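Side-chain contacts in SnoN,Epimerase SnoN (Streptomyces nogalater, PDB 5EP9), which probably acts as a non-heme iron, 2-oxoglutarate-dependent epimerase in the biosynthesis of the antibiotic nogalamycin: residues R66-E71 and V125-N130; A90-D95 and D260-G265; G50-G55 and V161-V166; D95-L100 and F121-L126; E34-R39 and A107-Y112. All coordinates share one frame; numbering follows the deposited sequence.

Contact 1 (R66-E71 and V125-N130); sequences RLLAHE and VLLKEN
K128 NZ is held by three oxygens, the carbonyls of V83 and V137 and the hydroxyl of T139, at the end of the strand whose V125 and L127 receive L68 from helix 54-70. That grip lies on one side of the strand, where L126 and K128 touch the bound 2-oxoglutarate. L68 arrives on the other side, and what it meets there is purely hydrocarbon. Its CD1 packs 3.8 Å from V125 CG1 and 4.0 Å from L127 CB, while the second methyl, L68 CD2, comes within 4.1 Å of the same L127 CB. CD1 thus sits between V125 and L127, and both methyls lie against L127 CB, the leucine crossing both residues obliquely. V125 offers CG1 because this methyl is anti to its backbone N (chi1 177°), leaving CG2 for L67, whose CD1 stands at a looser 4.4 Å. L67 is buried and leans also on M97 and S94; L68 reaches V87 and L237 on the strands flanking 118-128. The axes of helix 66-70 and strand 125-128 approach to 9.7 Å and cross at -70°. The whole contact lies in the 14-202 part of the construct. R66 bonds E63 and makes a long salt bridge with E71, neither R66 nor E71 touching the strand segment. Chemically the strand is two-faced: between these segments only apolar side chains meet, whereas on the 2-oxoglutarate side the K128 amine is fixed by oxygens, and the backbone pairs with both neighbouring strands.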
# COMPACT_ATOMS: atom_id res chain seq x y z
N ARG A 66 14.85 8.43 9.30
CA ARG A 66 15.66 7.77 10.32
C ARG A 66 15.78 6.27 10.06
O ARG A 66 16.83 5.72 10.14
CB ARG A 66 15.06 7.98 11.74
CG ARG A 66 15.98 7.53 12.86
CD ARG A 66 15.26 7.51 14.22
NE ARG A 66 14.17 6.51 14.26
CZ ARG A 66 14.33 5.22 14.47
NH1 ARG A 66 15.53 4.70 14.59
NH2 ARG A 66 13.27 4.42 14.55
N LEU A 67 14.66 5.65 9.73
CA LEU A 67 14.64 4.22 9.48
C LEU A 67 15.51 3.87 8.22
O LEU A 67 16.29 2.95 8.24
CB LEU A 67 13.23 3.70 9.33
CG LEU A 67 12.43 3.58 10.63
CD1 LEU A 67 10.98 3.39 10.35
CD2 LEU A 67 12.88 2.48 11.57
N LEU A 68 15.31 4.63 7.16
CA LEU A 68 16.07 4.40 5.91
C LEU A 68 17.54 4.55 6.08
O LEU A 68 18.32 3.79 5.54
CB LEU A 68 15.57 5.32 4.81
CG LEU A 68 14.22 4.84 4.26
CD1 LEU A 68 13.41 5.96 3.63
CD2 LEU A 68 14.35 3.65 3.28
N ALA A 69 17.95 5.52 6.91
CA ALA A 69 19.35 5.83 7.13
C ALA A 69 20.01 4.95 8.19
O ALA A 69 21.13 4.55 8.01
CB ALA A 69 19.54 7.29 7.54
N HIS A 70 19.30 4.62 9.25
CA HIS A 70 19.90 3.97 10.43
C HIS A 70 19.56 2.50 10.60
O HIS A 70 20.26 1.77 11.27
CB HIS A 70 19.60 4.82 11.67
CG HIS A 70 20.27 6.20 11.63
ND1 HIS A 70 20.02 7.19 12.55
CD2 HIS A 70 21.20 6.74 10.79
CE1 HIS A 70 20.75 8.27 12.28
NE2 HIS A 70 21.48 8.01 11.21
N GLU A 71 18.47 2.05 10.00
CA GLU A 71 18.05 0.65 10.07
C GLU A 71 18.23 -0.07 8.70
O GLU A 71 18.58 0.50 7.70
CB GLU A 71 16.57 0.48 10.51
CG GLU A 71 16.11 1.04 11.88
CD GLU A 71 16.94 0.61 13.06
OE1 GLU A 71 17.24 -0.60 13.23
OE2 GLU A 71 17.34 1.47 13.80
N VAL A 125 7.99 1.50 4.34
CA VAL A 125 8.45 2.83 4.05
C VAL A 125 9.12 2.79 2.69
O VAL A 125 10.06 2.04 2.55
CB VAL A 125 9.46 3.29 5.11
CG1 VAL A 125 10.03 4.66 4.80
CG2 VAL A 125 8.84 3.32 6.49
N LEU A 126 8.73 3.67 1.76
CA LEU A 126 9.24 3.59 0.39
C LEU A 126 10.08 4.79 0.05
O LEU A 126 9.71 5.89 0.35
CB LEU A 126 8.12 3.44 -0.64
CG LEU A 126 7.08 2.39 -0.33
CD1 LEU A 126 6.02 2.38 -1.44
CD2 LEU A 126 7.67 1.02 -0.24
N LEU A 127 11.20 4.53 -0.60
CA LEU A 127 12.10 5.55 -1.10
C LEU A 127 12.46 5.31 -2.59
O LEU A 127 12.96 4.26 -2.94
CB LEU A 127 13.39 5.49 -0.31
CG LEU A 127 14.58 6.32 -0.78
CD1 LEU A 127 14.27 7.81 -0.70
CD2 LEU A 127 15.84 5.98 0.02
N LYS A 128 12.22 6.30 -3.41
CA LYS A 128 12.83 6.43 -4.73
C LYS A 128 13.65 7.64 -4.81
O LYS A 128 13.20 8.73 -4.56
CB LYS A 128 11.82 6.57 -5.88
CG LYS A 128 11.09 5.37 -6.28
CD LYS A 128 10.38 5.68 -7.64
CE LYS A 128 9.40 4.59 -8.01
NZ LYS A 128 10.00 3.56 -8.87
N GLU A 129 14.88 7.44 -5.18
CA GLU A 129 15.81 8.52 -5.34
C GLU A 129 16.94 8.16 -6.24
O GLU A 129 17.22 7.00 -6.46
CB GLU A 129 16.42 8.93 -3.98
CG GLU A 129 17.38 7.89 -3.44
CD GLU A 129 18.01 8.31 -2.13
OE1 GLU A 129 17.81 9.46 -1.65
OE2 GLU A 129 18.76 7.46 -1.61
N ASN A 130 17.54 9.20 -6.79
CA ASN A 130 18.79 9.08 -7.60
C ASN A 130 20.05 9.16 -6.73
O ASN A 130 20.20 10.08 -5.95
CB ASN A 130 18.83 10.15 -8.66
CG ASN A 130 17.62 10.06 -9.57
OD1 ASN A 130 17.42 9.06 -10.21
ND2 ASN A 130 16.85 11.11 -9.63

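Contact 2 (A90-D95 and D260-G265); sequences AQLGSD and DLPGTG
L92 carries its CG anti to the carbonyl carbon (chi1 -57°) and continues extended through chi2 (178°), which sends CD1 outward from the short helical turn 90-93 to the loop at P262. The methyl meets the loop mainly through its backbone: L92 CD1 lies 3.9 Å from P262 O and 4.5 Å from G263 CA. Against the proline ring itself the approach is looser, with L92 CD1 4.3 Å from P262 CG. G263 has no side chain, and this lets the methyl settle beside its alpha carbon; its positive phi (73°) turns the chain sharply after P262. The turn is steadied from within, because T264 OG1 donates to L261 O over 2.8 Å, tilted somewhat from the carbonyl plane, so the bond spans P262 and G263. P262 O, beside which the methyl rests, is itself bonded by the guanidinium of R279, and the same arginine touches L92 and Q91. Helical turn 90-93 is only weakly bonded in its backbone, but it is anchored at both ends: Q91 OE1 accepts the amide of L123, and S94, at the N-cap position of helix 95-101, bonds M97 N and E63 through OG. The contact is small and lies on the surface away from the iron. It joins the 14-202 part of this fused construct to the 203-305 part, and in shape it is a solvent-facing apolar touch between a helical turn and a proline-glycine loop, on the outside of the cupin-type fold beside strand 118-128.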
# COMPACT_ATOMS: atom_id res chain seq x y z
N ALA A 90 7.69 -2.20 8.59
CA ALA A 90 8.26 -1.12 9.36
C ALA A 90 7.57 -0.88 10.69
O ALA A 90 8.22 -0.49 11.68
CB ALA A 90 8.26 0.13 8.54
N GLN A 91 6.32 -1.28 10.73
CA GLN A 91 5.54 -1.21 11.94
C GLN A 91 5.98 -2.10 13.05
O GLN A 91 5.64 -1.85 14.13
CB GLN A 91 4.06 -1.43 11.68
CG GLN A 91 3.59 -2.89 11.61
CD GLN A 91 3.94 -3.62 10.29
OE1 GLN A 91 4.54 -3.08 9.40
NE2 GLN A 91 3.59 -4.85 10.22
N LEU A 92 6.69 -3.15 12.76
CA LEU A 92 7.14 -4.09 13.80
C LEU A 92 8.25 -3.52 14.64
O LEU A 92 8.29 -3.78 15.78
CB LEU A 92 7.60 -5.47 13.26
CG LEU A 92 6.56 -6.25 12.41
CD1 LEU A 92 7.16 -7.58 11.89
CD2 LEU A 92 5.27 -6.47 13.23
N GLY A 93 9.16 -2.79 14.04
CA GLY A 93 10.29 -2.16 14.74
C GLY A 93 10.11 -0.67 15.15
O GLY A 93 10.81 -0.19 15.98
N SER A 94 9.08 -0.03 14.68
CA SER A 94 8.86 1.37 14.96
C SER A 94 7.44 1.63 15.40
O SER A 94 6.51 1.50 14.64
CB SER A 94 9.10 2.16 13.64
OG SER A 94 8.64 3.50 13.77
N ASP A 95 7.29 2.00 16.63
CA ASP A 95 5.98 2.39 17.12
C ASP A 95 5.38 3.57 16.16
O ASP A 95 4.17 3.65 16.03
CB ASP A 95 6.07 2.86 18.56
CG ASP A 95 6.45 1.63 19.50
OD1 ASP A 95 6.26 0.49 19.02
OD2 ASP A 95 6.90 1.79 20.66
N ASP A 260 6.86 -15.92 3.79
CA ASP A 260 7.60 -15.91 5.07
C ASP A 260 7.29 -14.63 5.79
O ASP A 260 7.71 -13.59 5.38
CB ASP A 260 9.10 -16.01 4.80
CG ASP A 260 9.93 -16.04 6.04
OD1 ASP A 260 9.60 -16.77 7.00
OD2 ASP A 260 10.99 -15.35 6.05
N LEU A 261 6.43 -14.69 6.77
CA LEU A 261 5.92 -13.48 7.41
C LEU A 261 6.72 -13.36 8.69
O LEU A 261 6.64 -14.22 9.58
CB LEU A 261 4.45 -13.58 7.72
CG LEU A 261 3.56 -13.83 6.54
CD1 LEU A 261 2.09 -13.86 6.96
CD2 LEU A 261 3.80 -12.77 5.48
N PRO A 262 7.48 -12.27 8.84
CA PRO A 262 8.20 -12.07 10.10
C PRO A 262 7.24 -11.70 11.24
O PRO A 262 6.11 -11.24 11.02
CB PRO A 262 9.12 -10.90 9.80
CG PRO A 262 8.44 -10.17 8.74
CD PRO A 262 7.70 -11.16 7.89
N GLY A 263 7.70 -11.99 12.44
CA GLY A 263 7.00 -11.66 13.70
C GLY A 263 5.78 -12.52 13.97
O GLY A 263 4.85 -12.05 14.61
N THR A 264 5.77 -13.74 13.45
CA THR A 264 4.60 -14.65 13.55
C THR A 264 4.94 -15.93 14.25
O THR A 264 4.27 -16.91 14.02
CB THR A 264 4.00 -15.03 12.17
OG1 THR A 264 5.00 -15.61 11.31
CG2 THR A 264 3.43 -13.80 11.47
N GLY A 265 6.00 -15.93 15.06
CA GLY A 265 6.47 -17.14 15.77
C GLY A 265 7.58 -17.93 15.09
O GLY A 265 7.99 -17.66 13.97

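Contact 3 (G50-G55 and V161-V166); sequences GVLDAG and VALVDV
L52 and V161 meet at about a right angle, the leucine lying across the valine with its CD1 foremost. L52 CD1 sits 3.6 Å from V161 CG1, a close fit for two methyls, and L52 CG follows at 4.2 Å from the same atom. V161 turns CG1 to the leucine because this branch is anti to its backbone N (chi1 179°). L163, two residues on, does not aim its beta carbon at L52, yet the end of its side chain bends nearer, and L163 CD2 reaches to 4.2 Å from L52 CD1. One leucine methyl is therefore shared between a valine and a leucine, all three of them buried. In the fold, strand 157-162 belongs to the seven-stranded sheet of the cupin-type barrel, and the contact lays the loop leading into helix 54-70 against it, within the 14-202 part. Neighbouring W160 on that strand binds 2-oxoglutarate, whereas V161 also touches I106 of helix 104-114. Helix 54-70 contributes V57 and Y60 around L52, and Y60 with A64 around L163. The start of that helix is tied reciprocally: D53 at the N-cap position caps an amide just further along with its carboxylate, while E56 OE1 accepts D53 N, the pattern of a capping box. L52 and A162 both form backbone bonds with G214, which lies in the 203-305 part of the construct.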
# COMPACT_ATOMS: atom_id res chain seq x y z
N GLY A 50 -4.93 15.60 2.14
CA GLY A 50 -4.79 16.13 3.50
C GLY A 50 -5.28 15.12 4.55
O GLY A 50 -5.96 15.44 5.45
N VAL A 51 -4.93 13.87 4.35
CA VAL A 51 -5.31 12.87 5.32
C VAL A 51 -4.45 13.03 6.63
O VAL A 51 -4.92 12.75 7.71
CB VAL A 51 -5.30 11.50 4.68
CG1 VAL A 51 -3.93 10.85 4.69
CG2 VAL A 51 -6.21 10.63 5.41
N LEU A 52 -3.21 13.45 6.48
CA LEU A 52 -2.35 13.84 7.56
C LEU A 52 -2.20 15.33 7.62
O LEU A 52 -2.14 16.01 6.58
CB LEU A 52 -0.94 13.27 7.38
CG LEU A 52 -0.78 11.76 7.33
CD1 LEU A 52 0.70 11.37 7.16
CD2 LEU A 52 -1.39 11.10 8.56
N ASP A 53 -2.17 15.87 8.84
CA ASP A 53 -1.92 17.30 8.95
C ASP A 53 -0.42 17.59 8.80
O ASP A 53 0.36 16.64 8.69
CB ASP A 53 -2.61 17.89 10.20
CG ASP A 53 -1.97 17.42 11.51
OD1 ASP A 53 -0.74 17.16 11.56
OD2 ASP A 53 -2.75 17.45 12.50
N ALA A 54 -0.02 18.86 8.88
CA ALA A 54 1.38 19.22 8.61
C ALA A 54 2.34 18.66 9.73
O ALA A 54 3.45 18.22 9.42
CB ALA A 54 1.52 20.74 8.55
N GLY A 55 1.90 18.74 10.98
CA GLY A 55 2.69 18.17 12.07
C GLY A 55 2.92 16.66 11.97
O GLY A 55 4.02 16.13 12.26
N VAL A 161 0.75 6.84 1.32
CA VAL A 161 0.69 8.18 1.97
C VAL A 161 1.93 8.95 1.56
O VAL A 161 3.07 8.48 1.84
CB VAL A 161 0.63 8.04 3.52
CG1 VAL A 161 0.59 9.36 4.20
CG2 VAL A 161 -0.57 7.23 3.88
N ALA A 162 1.74 10.11 0.96
CA ALA A 162 2.86 10.93 0.59
C ALA A 162 3.41 11.70 1.82
O ALA A 162 2.66 12.38 2.47
CB ALA A 162 2.46 11.94 -0.44
N LEU A 163 4.71 11.52 2.09
CA LEU A 163 5.37 12.24 3.16
C LEU A 163 6.11 13.49 2.67
O LEU A 163 6.57 14.28 3.47
CB LEU A 163 6.29 11.31 3.95
CG LEU A 163 5.56 10.13 4.64
CD1 LEU A 163 6.57 9.26 5.30
CD2 LEU A 163 4.58 10.65 5.64
N VAL A 164 6.21 13.65 1.34
CA VAL A 164 6.67 14.86 0.70
C VAL A 164 5.78 15.10 -0.49
O VAL A 164 4.97 14.27 -0.84
CB VAL A 164 8.11 14.70 0.16
CG1 VAL A 164 9.12 14.49 1.33
CG2 VAL A 164 8.21 13.56 -0.82
N ASP A 165 5.98 16.23 -1.14
CA ASP A 165 5.30 16.54 -2.41
C ASP A 165 5.76 15.56 -3.48
O ASP A 165 6.94 15.27 -3.63
CB ASP A 165 5.62 17.98 -2.80
CG ASP A 165 4.68 19.03 -2.09
OD1 ASP A 165 3.64 18.72 -1.48
OD2 ASP A 165 4.99 20.22 -2.22
N VAL A 166 4.80 14.95 -4.18
CA VAL A 166 5.10 13.95 -5.21
C VAL A 166 4.46 14.36 -6.54
O VAL A 166 3.41 13.88 -6.90
CB VAL A 166 4.65 12.53 -4.81
CG1 VAL A 166 5.19 11.55 -5.80
CG2 VAL A 166 5.19 12.13 -3.46

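Contact 4 (D95-L100 and F121-L126); sequences DTMRRL and FKLEVL
The outer wall of the double-stranded beta-helix, the cupin-type barrel of this enzyme family, is covered here by helix 95-101, whose M97 and L100 rest on L123 and V125 of strand 118-128. The contact is buried, and its two segments lie in the 14-202 part of the construct. Axes of the helix and strand segments come within 9.1 Å and cross at 115°. L123 is central to the contact: its CD2 lies 4.3 Å from M97 CB, and its CD1 stands the same 4.3 Å from L100 CG while also approaching M97 O at 3.9 Å. The M97 chain is bent at chi2 (-56°), bringing its methyl end to V125, which it crosses at about a right angle; E63 of helix 54-70 lies against the same methionine. At the start of the strand segment F121 and K122 both face V242, a residue of the 203-305 part, in a classic beta bulge, and K122 NZ makes a weak, 3.2 Å salt-bridging hydrogen bond with E124 OE2. The far end of the methionine is its methyl, M97 CE, which lies 4.1 Å from V125 CG2.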
# COMPACT_ATOMS: atom_id res chain seq x y z
N ASP A 95 7.29 2.00 16.63
CA ASP A 95 5.98 2.39 17.12
C ASP A 95 5.38 3.57 16.16
O ASP A 95 4.17 3.65 16.03
CB ASP A 95 6.07 2.86 18.56
CG ASP A 95 6.45 1.63 19.50
OD1 ASP A 95 6.26 0.49 19.02
OD2 ASP A 95 6.90 1.79 20.66
N THR A 96 6.23 4.49 15.75
CA THR A 96 5.82 5.68 15.18
C THR A 96 5.15 5.24 13.77
O THR A 96 4.03 5.56 13.51
CB THR A 96 7.00 6.66 14.99
OG1 THR A 96 7.39 7.18 16.25
CG2 THR A 96 6.58 7.84 14.12
N MET A 97 5.81 4.35 13.09
CA MET A 97 5.21 3.73 12.00
C MET A 97 3.96 2.87 12.27
O MET A 97 3.00 2.88 11.46
CB MET A 97 6.27 2.96 11.12
CG MET A 97 7.30 3.88 10.50
SD MET A 97 6.44 5.15 9.52
CE MET A 97 7.76 6.25 9.16
N ARG A 98 3.91 2.20 13.39
CA ARG A 98 2.70 1.54 13.74
C ARG A 98 1.57 2.52 13.95
O ARG A 98 0.40 2.15 13.66
CB ARG A 98 2.86 0.61 14.99
CG ARG A 98 1.75 -0.46 15.13
CD ARG A 98 2.02 -1.33 16.36
NE ARG A 98 1.21 -2.57 16.41
CZ ARG A 98 -0.08 -2.64 16.77
NH1 ARG A 98 -0.78 -1.54 17.05
NH2 ARG A 98 -0.71 -3.82 16.89
N ARG A 99 1.86 3.67 14.56
CA ARG A 99 0.78 4.67 14.72
C ARG A 99 0.27 5.12 13.37
O ARG A 99 -0.91 5.38 13.18
CB ARG A 99 1.17 5.89 15.56
CG ARG A 99 1.27 5.53 17.06
CD ARG A 99 1.46 6.72 17.99
NE ARG A 99 2.86 6.95 18.25
CZ ARG A 99 3.63 7.80 17.59
NH1 ARG A 99 3.15 8.54 16.56
NH2 ARG A 99 4.93 7.85 17.95
N LEU A 100 1.16 5.27 12.42
CA LEU A 100 0.71 5.64 11.05
C LEU A 100 -0.14 4.52 10.40
O LEU A 100 -1.13 4.78 9.71
CB LEU A 100 1.90 6.07 10.16
CG LEU A 100 1.61 6.42 8.73
CD1 LEU A 100 0.59 7.53 8.59
CD2 LEU A 100 2.92 6.76 8.07
N PHE A 121 -2.03 -5.68 7.64
CA PHE A 121 -1.14 -6.77 7.20
C PHE A 121 0.30 -6.37 7.27
O PHE A 121 1.15 -7.07 7.82
CB PHE A 121 -1.47 -7.24 5.75
CG PHE A 121 -0.52 -8.28 5.24
CD1 PHE A 121 -0.43 -9.52 5.84
CD2 PHE A 121 0.24 -8.04 4.11
CE1 PHE A 121 0.42 -10.47 5.36
CE2 PHE A 121 1.12 -9.00 3.62
CZ PHE A 121 1.21 -10.21 4.26
N LYS A 122 0.57 -5.23 6.71
CA LYS A 122 1.94 -4.62 6.84
C LYS A 122 1.99 -3.15 6.43
O LYS A 122 1.11 -2.65 5.69
CB LYS A 122 2.95 -5.37 5.99
CG LYS A 122 2.65 -5.15 4.53
CD LYS A 122 3.63 -5.89 3.64
CE LYS A 122 3.14 -5.56 2.28
NZ LYS A 122 4.09 -6.10 1.32
N LEU A 123 3.00 -2.46 6.97
CA LEU A 123 3.37 -1.15 6.47
C LEU A 123 4.79 -1.17 5.97
O LEU A 123 5.68 -1.65 6.67
CB LEU A 123 3.19 -0.08 7.50
CG LEU A 123 3.48 1.38 7.01
CD1 LEU A 123 2.57 2.39 7.64
CD2 LEU A 123 4.94 1.80 7.22
N GLU A 124 5.00 -0.59 4.80
CA GLU A 124 6.39 -0.32 4.30
C GLU A 124 6.73 1.13 4.14
O GLU A 124 5.88 1.92 3.81
CB GLU A 124 6.60 -1.06 2.99
CG GLU A 124 6.57 -2.59 3.16
CD GLU A 124 6.55 -3.35 1.78
OE1 GLU A 124 6.28 -2.72 0.73
OE2 GLU A 124 6.88 -4.53 1.74
N VAL A 125 7.99 1.50 4.34
CA VAL A 125 8.45 2.83 4.05
C VAL A 125 9.12 2.79 2.69
O VAL A 125 10.06 2.04 2.55
CB VAL A 125 9.46 3.29 5.11
CG1 VAL A 125 10.03 4.66 4.80
CG2 VAL A 125 8.84 3.32 6.49
N LEU A 126 8.73 3.67 1.76
CA LEU A 126 9.24 3.59 0.39
C LEU A 126 10.08 4.79 0.05
O LEU A 126 9.71 5.89 0.35
CB LEU A 126 8.12 3.44 -0.64
CG LEU A 126 7.08 2.39 -0.33
CD1 LEU A 126 6.02 2.38 -1.44
CD2 LEU A 126 7.67 1.02 -0.24

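Contact 5 (E34-R39 and A107-Y112); sequences ERLAAR and AALAEY
E34 is the first residue of helix 30-43 here to meet Y112, with its backbone and CB rather than its carboxylate: Y112 OH lies 3.9 Å from E34 CA and 4.1 Å from E34 CB. The carboxylate extends outward from the helix, and a water connects it back to the tyrosine, donating to E34 OE2 at 3.0 Å and hydrogen-bonded to Y112 OH at 2.6 Å. That bridge links the two helices at the exposed border of the contact. L36, two residues on, points its beta carbon at the other helix, and its CD2 meets L109 CD2 methyl to methyl at 3.9 Å, the side chains crossing at about a right angle. L36 also leans on V46 and L109 on V48 of the edge strand 45-48, L109 touching F218 of the adjoining strand too, in the 203-305 part. The motif is a pair of helices, 30-43 and 104-114, crossing at -61° with segment axes 10.7 Å apart; both lie in the 14-202 part and pack outside the large sheet. A37, the next in line, is buried and presents its methyl to the edge of the tyrosine ring, near its plane, with A37 CB 3.7 Å from Y112 CE2. The ring reaches there because its CG stands anti to the backbone N (chi1 -166°), stretching the phenol across to helix 30-43, where L33 also touches it. Replacing Y112 by an alanine would probably leave the bridging water without its second protein partner and the A37 methyl without its aromatic neighbour, opening a gap between the helices.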
# COMPACT_ATOMS: atom_id res chain seq x y z
N GLU A 34 -19.77 8.99 0.85
CA GLU A 34 -20.47 8.10 -0.07
C GLU A 34 -19.96 8.26 -1.49
O GLU A 34 -19.76 7.30 -2.22
CB GLU A 34 -22.02 8.29 -0.02
CG GLU A 34 -22.83 7.17 -0.74
CD GLU A 34 -24.20 6.86 -0.08
OE1 GLU A 34 -25.22 7.61 -0.33
OE2 GLU A 34 -24.27 5.83 0.70
N ARG A 35 -19.70 9.49 -1.86
CA ARG A 35 -19.16 9.85 -3.21
C ARG A 35 -17.77 9.34 -3.40
O ARG A 35 -17.42 8.76 -4.42
CB ARG A 35 -19.25 11.35 -3.51
CG ARG A 35 -20.68 11.75 -3.97
CD ARG A 35 -20.80 13.22 -4.42
NE ARG A 35 -19.96 14.13 -3.60
CZ ARG A 35 -20.35 14.88 -2.56
NH1 ARG A 35 -21.61 14.90 -2.10
NH2 ARG A 35 -19.42 15.60 -1.94
N LEU A 36 -17.05 9.45 -2.34
CA LEU A 36 -15.68 8.94 -2.31
C LEU A 36 -15.59 7.42 -2.45
O LEU A 36 -14.78 6.88 -3.22
CB LEU A 36 -15.05 9.38 -1.01
CG LEU A 36 -13.58 9.11 -0.95
CD1 LEU A 36 -12.79 10.31 -1.50
CD2 LEU A 36 -13.25 8.89 0.49
N ALA A 37 -16.44 6.74 -1.70
CA ALA A 37 -16.52 5.28 -1.76
C ALA A 37 -16.97 4.83 -3.20
O ALA A 37 -16.57 3.80 -3.68
CB ALA A 37 -17.48 4.74 -0.72
N ALA A 38 -17.90 5.55 -3.76
CA ALA A 38 -18.45 5.21 -5.06
C ALA A 38 -17.35 5.34 -6.14
O ALA A 38 -17.21 4.49 -6.99
CB ALA A 38 -19.64 6.08 -5.39
N ARG A 39 -16.55 6.38 -6.03
CA ARG A 39 -15.34 6.54 -6.83
C ARG A 39 -14.38 5.40 -6.66
O ARG A 39 -13.93 4.80 -7.65
CB ARG A 39 -14.62 7.87 -6.58
CG ARG A 39 -15.06 8.99 -7.51
CD ARG A 39 -14.11 10.22 -7.47
NE ARG A 39 -14.49 10.99 -6.32
CZ ARG A 39 -13.67 11.59 -5.42
NH1 ARG A 39 -12.30 11.53 -5.44
NH2 ARG A 39 -14.27 12.24 -4.42
N ALA A 107 -7.59 4.61 8.84
CA ALA A 107 -8.22 3.32 9.14
C ALA A 107 -9.67 3.43 8.90
O ALA A 107 -10.31 2.51 8.32
CB ALA A 107 -8.01 2.94 10.61
N ALA A 108 -10.26 4.51 9.40
CA ALA A 108 -11.70 4.70 9.17
C ALA A 108 -12.07 4.78 7.64
O ALA A 108 -13.09 4.25 7.24
CB ALA A 108 -12.26 5.88 9.91
N LEU A 109 -11.25 5.48 6.86
CA LEU A 109 -11.45 5.58 5.45
C LEU A 109 -11.36 4.20 4.79
O LEU A 109 -12.20 3.85 4.04
CB LEU A 109 -10.45 6.50 4.82
CG LEU A 109 -10.81 7.95 5.06
CD1 LEU A 109 -9.62 8.85 4.75
CD2 LEU A 109 -11.99 8.36 4.17
N ALA A 110 -10.32 3.46 5.12
CA ALA A 110 -10.12 2.17 4.58
C ALA A 110 -11.32 1.25 4.82
O ALA A 110 -11.76 0.54 3.91
CB ALA A 110 -8.85 1.50 5.13
N GLU A 111 -11.82 1.25 6.05
CA GLU A 111 -12.91 0.39 6.37
C GLU A 111 -14.17 0.83 5.65
O GLU A 111 -14.93 -0.06 5.23
CB GLU A 111 -13.22 0.26 7.90
CG GLU A 111 -12.13 -0.47 8.64
CD GLU A 111 -12.56 -1.01 10.02
OE1 GLU A 111 -13.52 -0.48 10.62
OE2 GLU A 111 -11.87 -1.95 10.47
N TYR A 112 -14.42 2.12 5.56
CA TYR A 112 -15.56 2.60 4.85
C TYR A 112 -15.43 2.18 3.34
O TYR A 112 -16.34 1.72 2.75
CB TYR A 112 -15.73 4.10 4.97
CG TYR A 112 -17.11 4.59 4.51
CD1 TYR A 112 -18.20 4.64 5.38
CD2 TYR A 112 -17.31 4.99 3.19
CE1 TYR A 112 -19.45 5.08 4.94
CE2 TYR A 112 -18.55 5.41 2.73
CZ TYR A 112 -19.61 5.46 3.59
OH TYR A 112 -20.83 5.87 3.11
O HOH W 1 -21.43 4.77 0.80

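From the N terminus, helix 30-43 starts contact 5, which pairs it with helix 104-114 and crosses each of the other four contacts. Contact 3 begins at the loop before helix 54-70 and closes a long loop at strand 157-162; contacts 1 and 4 nest inside it. Contact 1 leaves the end of the same helix for strand 118-128, where contact 4 also ends, and they share V125 and L126. Contact 2 starts just before helix 95-101, crosses contacts 1 and 3, encloses contact 4, and closes the longest loop, at residues 260-265. Contacts 1, 3 and 4 tie helix 54-70, its leading loop and helix 95-101 to the large sheet; contact 2 joins a loop to turn 90-93 across the fusion.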